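Local coordinates for protein MTH0777 (Methanothermobacter thermautotrophicus, PDB 1KJN) that is of unknown function, an archaeal member of the DUF1890 family that forms a two-subunit assembly of alpha/beta chains with a six-stranded parallel sheet, at residues 31-36 and 60-65; 25-30 and 144-149. All blocks are in the same frame, centred on the assembly; numbering follows the deposited sequence.

Contact 1: 31-36 and 60-65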
loop_
_atom_site.group_PDB
_atom_site.type_symbol
_atom_site.label_atom_id
_atom_site.label_comp_id
_atom_site.label_asym_id
_atom_site.label_seq_id
_atom_site.Cartn_x
_atom_site.Cartn_y
_atom_site.Cartn_z
ATOM N N LYS A 31 -13.967 2.637 -4.699
ATOM C CA LYS A 31 -14.936 2.422 -5.774
ATOM C C LYS A 31 -16.319 2.180 -5.180
ATOM O O LYS A 31 -17.312 2.722 -5.661
ATOM C CB LYS A 31 -14.542 1.222 -6.629
ATOM C CG LYS A 31 -13.274 1.426 -7.420
ATOM C CD LYS A 31 -13.450 2.480 -8.518
ATOM C CE LYS A 31 -14.084 1.893 -9.764
ATOM N NZ LYS A 31 -14.096 2.895 -10.875
ATOM N N LEU A 32 -16.369 1.384 -4.113
ATOM C CA LEU A 32 -17.618 1.055 -3.463
ATOM C C LEU A 32 -18.251 2.265 -2.794
ATOM O O LEU A 32 -19.467 2.442 -2.871
ATOM C CB LEU A 32 -17.417 -0.106 -2.469
ATOM C CG LEU A 32 -17.145 -1.468 -3.124
ATOM C CD1 LEU A 32 -16.805 -2.531 -2.090
ATOM C CD2 LEU A 32 -18.352 -1.897 -3.935
ATOM N N LYS A 33 -17.431 3.106 -2.164
ATOM C CA LYS A 33 -17.925 4.314 -1.499
ATOM C C LYS A 33 -18.464 5.301 -2.528
ATOM O O LYS A 33 -19.312 6.133 -2.219
ATOM C CB LYS A 33 -16.820 4.988 -0.674
ATOM C CG LYS A 33 -16.484 4.248 0.627
ATOM C CD LYS A 33 -15.275 4.850 1.338
ATOM C CE LYS A 33 -15.524 6.288 1.817
ATOM N NZ LYS A 33 -16.768 6.418 2.649
ATOM N N LYS A 34 -17.917 5.224 -3.734
ATOM C CA LYS A 34 -18.316 6.065 -4.843
ATOM C C LYS A 34 -19.735 5.636 -5.210
ATOM O O LYS A 34 -20.529 6.441 -5.701
ATOM C CB LYS A 34 -17.370 5.820 -6.024
ATOM C CG LYS A 34 -17.055 7.018 -6.883
ATOM C CD LYS A 34 -16.270 8.066 -6.123
ATOM C CE LYS A 34 -15.992 9.263 -7.025
ATOM N NZ LYS A 34 -15.644 10.488 -6.251
ATOM N N LYS A 35 -20.043 4.361 -4.980
ATOM C CA LYS A 35 -21.376 3.834 -5.265
ATOM C C LYS A 35 -22.369 4.020 -4.099
ATOM O O LYS A 35 -23.495 3.535 -4.167
ATOM C CB LYS A 35 -21.294 2.352 -5.648
ATOM C CG LYS A 35 -20.683 2.069 -7.011
ATOM C CD LYS A 35 -20.507 0.571 -7.172
ATOM C CE LYS A 35 -20.058 0.187 -8.559
ATOM N NZ LYS A 35 -21.154 0.382 -9.542
ATOM N N GLY A 36 -21.943 4.692 -3.031
ATOM C CA GLY A 36 -22.824 4.931 -1.894
ATOM C C GLY A 36 -22.636 4.030 -0.680
ATOM O O GLY A 36 -23.140 4.315 0.417
ATOM N N TYR A 60 -10.766 6.649 2.511
ATOM C CA TYR A 60 -11.214 5.594 1.596
ATOM C C TYR A 60 -11.924 4.364 2.192
ATOM O O TYR A 60 -12.352 3.466 1.461
ATOM C CB TYR A 60 -10.035 5.177 0.728
ATOM C CG TYR A 60 -9.421 6.334 -0.040
ATOM C CD1 TYR A 60 -10.153 7.021 -1.008
ATOM C CD2 TYR A 60 -8.088 6.700 0.153
ATOM C CE1 TYR A 60 -9.566 8.036 -1.779
ATOM C CE2 TYR A 60 -7.496 7.727 -0.615
ATOM C CZ TYR A 60 -8.239 8.377 -1.580
ATOM O OH TYR A 60 -7.636 9.317 -2.405
ATOM N N THR A 61 -12.041 4.316 3.511
ATOM C CA THR A 61 -12.736 3.219 4.192
ATOM C C THR A 61 -13.515 3.843 5.339
ATOM O O THR A 61 -13.198 4.944 5.782
ATOM C CB THR A 61 -11.781 2.156 4.779
ATOM O OG1 THR A 61 -10.997 2.750 5.819
ATOM C CG2 THR A 61 -10.867 1.576 3.700
ATOM N N ASP A 62 -14.506 3.131 5.853
ATOM C CA ASP A 62 -15.317 3.685 6.926
ATOM C C ASP A 62 -15.094 3.068 8.290
ATOM O O ASP A 62 -15.143 3.751 9.321
ATOM C CB ASP A 62 -16.788 3.586 6.530
ATOM C CG ASP A 62 -17.064 4.287 5.218
ATOM O OD1 ASP A 62 -16.925 5.523 5.183
ATOM O OD2 ASP A 62 -17.358 3.605 4.213
ATOM N N GLU A 63 -14.812 1.778 8.284
ATOM C CA GLU A 63 -14.619 1.051 9.516
ATOM C C GLU A 63 -13.635 -0.088 9.279
ATOM O O GLU A 63 -13.453 -0.551 8.151
ATOM C CB GLU A 63 -15.983 0.502 9.962
ATOM C CG GLU A 63 -15.994 -0.159 11.326
ATOM C CD GLU A 63 -17.336 -0.777 11.691
ATOM O OE1 GLU A 63 -17.529 -1.078 12.888
ATOM O OE2 GLU A 63 -18.187 -0.998 10.790
HETATM N N MSE A 64 -12.998 -0.528 10.354
HETATM C CA MSE A 64 -12.052 -1.630 10.298
HETATM C C MSE A 64 -12.167 -2.469 11.557
HETATM O O MSE A 64 -12.218 -1.923 12.649
HETATM C CB MSE A 64 -10.638 -1.112 10.146
HETATM C CG MSE A 64 -10.301 -0.779 8.718
HETATM SE SE MSE A 64 -8.478 -0.346 8.641
HETATM C CE MSE A 64 -8.649 1.320 9.589
ATOM N N VAL A 65 -12.179 -3.792 11.388
ATOM C CA VAL A 65 -12.331 -4.737 12.488
ATOM C C VAL A 65 -11.454 -5.965 12.249
ATOM O O VAL A 65 -11.338 -6.427 11.122
ATOM C CB VAL A 65 -13.781 -5.272 12.558
ATOM C CG1 VAL A 65 -14.034 -5.967 13.886
ATOM C CG2 VAL A 65 -14.781 -4.166 12.333
#
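Lys33, in the last turn of helix 21-34, meets Asp62 in a salt bridge that joins the C-terminal end of this helix to the turn before strand 63-66, outermost in this chain's sheet; the strand order 3-2-1-4-5-6 of that parallel sheet is Rossmann-like. The two side chains come from opposite directions. The aliphatic part of Lys33 leaves the helix extended, with CG anti to the carbonyl carbon (chi1 -74°), and then bends at chi3 and chi4, which turns the ammonium toward the carboxylate. Lys33 NZ donates to Asp62 OD1 at 2.7 Å, meeting the syn lone pair of that oxygen; Lys33 NZ stays 3.3 Å from Asp62 OD2, so the grip on the two oxygens is uneven. OD2 instead accepts a hydrogen bond from the backbone N of Val39. Aspartate suits this place because one oxygen serves the lysine and the other strand 38-43. A lysine suits its partly exposed place because its long methylene chain can pass over the backbone before its charge is paired. The Tyr60 ring packs on Pro56 of the second subunit, and its OH is hydrogen-bonded to Asp55 OD1 and Glu57 N of that subunit. To Lys33 it offers backbone: Lys33 CD rests 3.2 Å from Tyr60 O.

Contact 2: 25-30 and 144-149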
loop_
_atom_site.group_PDB
_atom_site.type_symbol
_atom_site.label_atom_id
_atom_site.label_comp_id
_atom_site.label_asym_id
_atom_site.label_seq_id
_atom_site.Cartn_x
_atom_site.Cartn_y
_atom_site.Cartn_z
ATOM N N ALA A 25 -6.992 -2.937 -2.192
ATOM C CA ALA A 25 -8.084 -3.041 -1.225
ATOM C C ALA A 25 -8.662 -1.635 -1.035
ATOM O O ALA A 25 -9.877 -1.428 -1.091
ATOM C CB ALA A 25 -7.557 -3.585 0.109
ATOM N N ILE A 26 -7.766 -0.665 -0.900
ATOM C CA ILE A 26 -8.171 0.714 -0.707
ATOM C C ILE A 26 -8.836 1.239 -1.985
ATOM O O ILE A 26 -9.804 1.992 -1.911
ATOM C CB ILE A 26 -6.942 1.602 -0.337
ATOM C CG1 ILE A 26 -6.348 1.168 1.009
ATOM C CG2 ILE A 26 -7.325 3.077 -0.301
ATOM C CD1 ILE A 26 -5.114 1.981 1.404
ATOM N N TYR A 27 -8.296 0.855 -3.147
ATOM C CA TYR A 27 -8.843 1.276 -4.437
ATOM C C TYR A 27 -10.277 0.753 -4.614
ATOM O O TYR A 27 -11.167 1.488 -5.019
ATOM C CB TYR A 27 -7.972 0.764 -5.592
ATOM C CG TYR A 27 -8.456 1.230 -6.953
ATOM C CD1 TYR A 27 -9.266 0.411 -7.751
ATOM C CD2 TYR A 27 -8.133 2.501 -7.431
ATOM C CE1 TYR A 27 -9.750 0.861 -9.004
ATOM C CE2 TYR A 27 -8.598 2.956 -8.678
ATOM C CZ TYR A 27 -9.404 2.137 -9.456
ATOM O OH TYR A 27 -9.826 2.572 -10.689
ATOM N N THR A 28 -10.484 -0.520 -4.297
ATOM C CA THR A 28 -11.795 -1.150 -4.414
ATOM C C THR A 28 -12.775 -0.521 -3.423
ATOM O O THR A 28 -13.909 -0.238 -3.790
ATOM C CB THR A 28 -11.696 -2.656 -4.163
ATOM O OG1 THR A 28 -10.658 -3.191 -4.989
ATOM C CG2 THR A 28 -13.030 -3.374 -4.500
ATOM N N SER A 29 -12.319 -0.242 -2.197
ATOM C CA SER A 29 -13.191 0.365 -1.188
ATOM C C SER A 29 -13.649 1.760 -1.623
ATOM O O SER A 29 -14.789 2.166 -1.382
ATOM C CB SER A 29 -12.502 0.441 0.172
ATOM O OG SER A 29 -13.312 1.142 1.110
ATOM N N HIS A 30 -12.745 2.492 -2.255
ATOM C CA HIS A 30 -13.071 3.806 -2.752
ATOM C C HIS A 30 -14.110 3.658 -3.855
ATOM O O HIS A 30 -15.018 4.474 -3.950
ATOM C CB HIS A 30 -11.841 4.503 -3.309
ATOM C CG HIS A 30 -12.146 5.791 -4.003
ATOM N ND1 HIS A 30 -12.024 5.945 -5.371
ATOM C CD2 HIS A 30 -12.535 6.997 -3.521
ATOM C CE1 HIS A 30 -12.319 7.190 -5.696
ATOM N NE2 HIS A 30 -12.632 7.851 -4.590
ATOM N N PRO A 144 -3.289 -5.098 -14.022
ATOM C CA PRO A 144 -4.230 -6.133 -14.494
ATOM C C PRO A 144 -5.477 -6.222 -13.626
ATOM O O PRO A 144 -6.615 -6.228 -14.127
ATOM C CB PRO A 144 -3.435 -7.434 -14.365
ATOM C CG PRO A 144 -2.013 -6.997 -14.354
ATOM C CD PRO A 144 -2.007 -5.697 -13.626
ATOM N N LEU A 145 -5.254 -6.314 -12.318
ATOM C CA LEU A 145 -6.352 -6.401 -11.375
ATOM C C LEU A 145 -7.162 -5.131 -11.369
ATOM O O LEU A 145 -8.390 -5.186 -11.350
ATOM C CB LEU A 145 -5.834 -6.684 -9.958
ATOM C CG LEU A 145 -5.282 -8.099 -9.757
ATOM C CD1 LEU A 145 -4.478 -8.164 -8.486
ATOM C CD2 LEU A 145 -6.440 -9.099 -9.717
ATOM N N ARG A 146 -6.475 -3.990 -11.367
ATOM C CA ARG A 146 -7.160 -2.706 -11.317
ATOM C C ARG A 146 -8.141 -2.524 -12.469
ATOM O O ARG A 146 -9.259 -2.069 -12.256
ATOM C CB ARG A 146 -6.143 -1.555 -11.275
ATOM C CG ARG A 146 -6.751 -0.154 -11.183
ATOM C CD ARG A 146 -6.974 0.465 -12.583
ATOM N NE ARG A 146 -7.564 1.798 -12.514
ATOM C CZ ARG A 146 -6.911 2.898 -12.134
ATOM N NH1 ARG A 146 -5.628 2.840 -11.795
ATOM N NH2 ARG A 146 -7.560 4.054 -12.038
ATOM N N VAL A 147 -7.709 -2.853 -13.687
ATOM C CA VAL A 147 -8.568 -2.734 -14.865
ATOM C C VAL A 147 -9.755 -3.691 -14.750
ATOM O O VAL A 147 -10.898 -3.324 -15.027
ATOM C CB VAL A 147 -7.798 -3.048 -16.166
ATOM C CG1 VAL A 147 -8.746 -3.013 -17.340
ATOM C CG2 VAL A 147 -6.696 -2.033 -16.369
ATOM N N ARG A 148 -9.482 -4.928 -14.359
ATOM C CA ARG A 148 -10.571 -5.887 -14.197
ATOM C C ARG A 148 -11.547 -5.475 -13.083
ATOM O O ARG A 148 -12.730 -5.756 -13.185
ATOM C CB ARG A 148 -10.015 -7.292 -13.986
ATOM C CG ARG A 148 -9.412 -7.827 -15.261
ATOM C CD ARG A 148 -8.440 -8.974 -15.048
ATOM N NE ARG A 148 -7.343 -8.819 -16.001
ATOM C CZ ARG A 148 -6.328 -9.662 -16.154
ATOM N NH1 ARG A 148 -6.246 -10.754 -15.410
ATOM N NH2 ARG A 148 -5.409 -9.419 -17.086
ATOM N N ILE A 149 -11.062 -4.775 -12.051
ATOM C CA ILE A 149 -11.941 -4.302 -10.980
ATOM C C ILE A 149 -12.781 -3.133 -11.509
ATOM O O ILE A 149 -13.967 -3.022 -11.194
ATOM C CB ILE A 149 -11.144 -3.856 -9.711
ATOM C CG1 ILE A 149 -10.609 -5.088 -8.976
ATOM C CG2 ILE A 149 -12.027 -3.029 -8.762
ATOM C CD1 ILE A 149 -9.492 -4.775 -8.013
#
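Tyr27 and Arg146 make the aromatic part of this helix-to-helix contact, their side chains crossing at about a right angle. With CG anti to the backbone N (chi1 -177°), Tyr27 reaches toward helix 143-153, and Arg146 CG lies over one face of its ring, a CH-pi contact 4.1 Å from the centroid. A bend at chi2 then carries the guanidinium past the ring's hydroxyl end, its plane turned 57° from the ring, with Tyr27 CZ over one guanidinium face.

The polar ends converge on Asp150: its OD1 is hydrogen-bonded to Tyr27 OH, and its OD2 forms a salt bridge with Arg146 NE. Arginine thus serves twice, through its methylenes and its charge. Replacing Arg146 by alanine would probably leave Asp150 without this cationic mate and the Tyr27 ring face without its methylene cover.

A smaller van der Waals contact sets Ile149 CD1 3.6 Å from Thr28 OG1, whose hydroxyl is hydrogen-bonded to Leu24 O within its own helix, so the threonine can face a hydrocarbon neighbour.

Val53 of the second subunit packs against both Tyr27 and Arg146, while beneath the two helices Thr28 packs on strand 8-12 and Ile149 on strands 105-111 and 132-136.

Helix 21-34 carries one side of both contacts, 25-30 serving contact 2 and 31-36 directly continuing it into contact 1. Their centres are about 12 Å apart. In chain order, 60-65 comes after strand 38-43 and helix 45-54, and 144-149 lies near the C-terminus, so contact 1 spans 23 residues and contact 2 spans 113. The helix is thereby tied at its end to the turn leading into strand 63-66 and along its flank to helix 143-153, the two helices packing side by side on the six-stranded parallel sheet. The contacts also touch directly: Tyr60 O lies 2.5 Å from Ser29 OG, a probable hydrogen bond. Both reach the second subunit, placing helix 21-34 at the dimer interface.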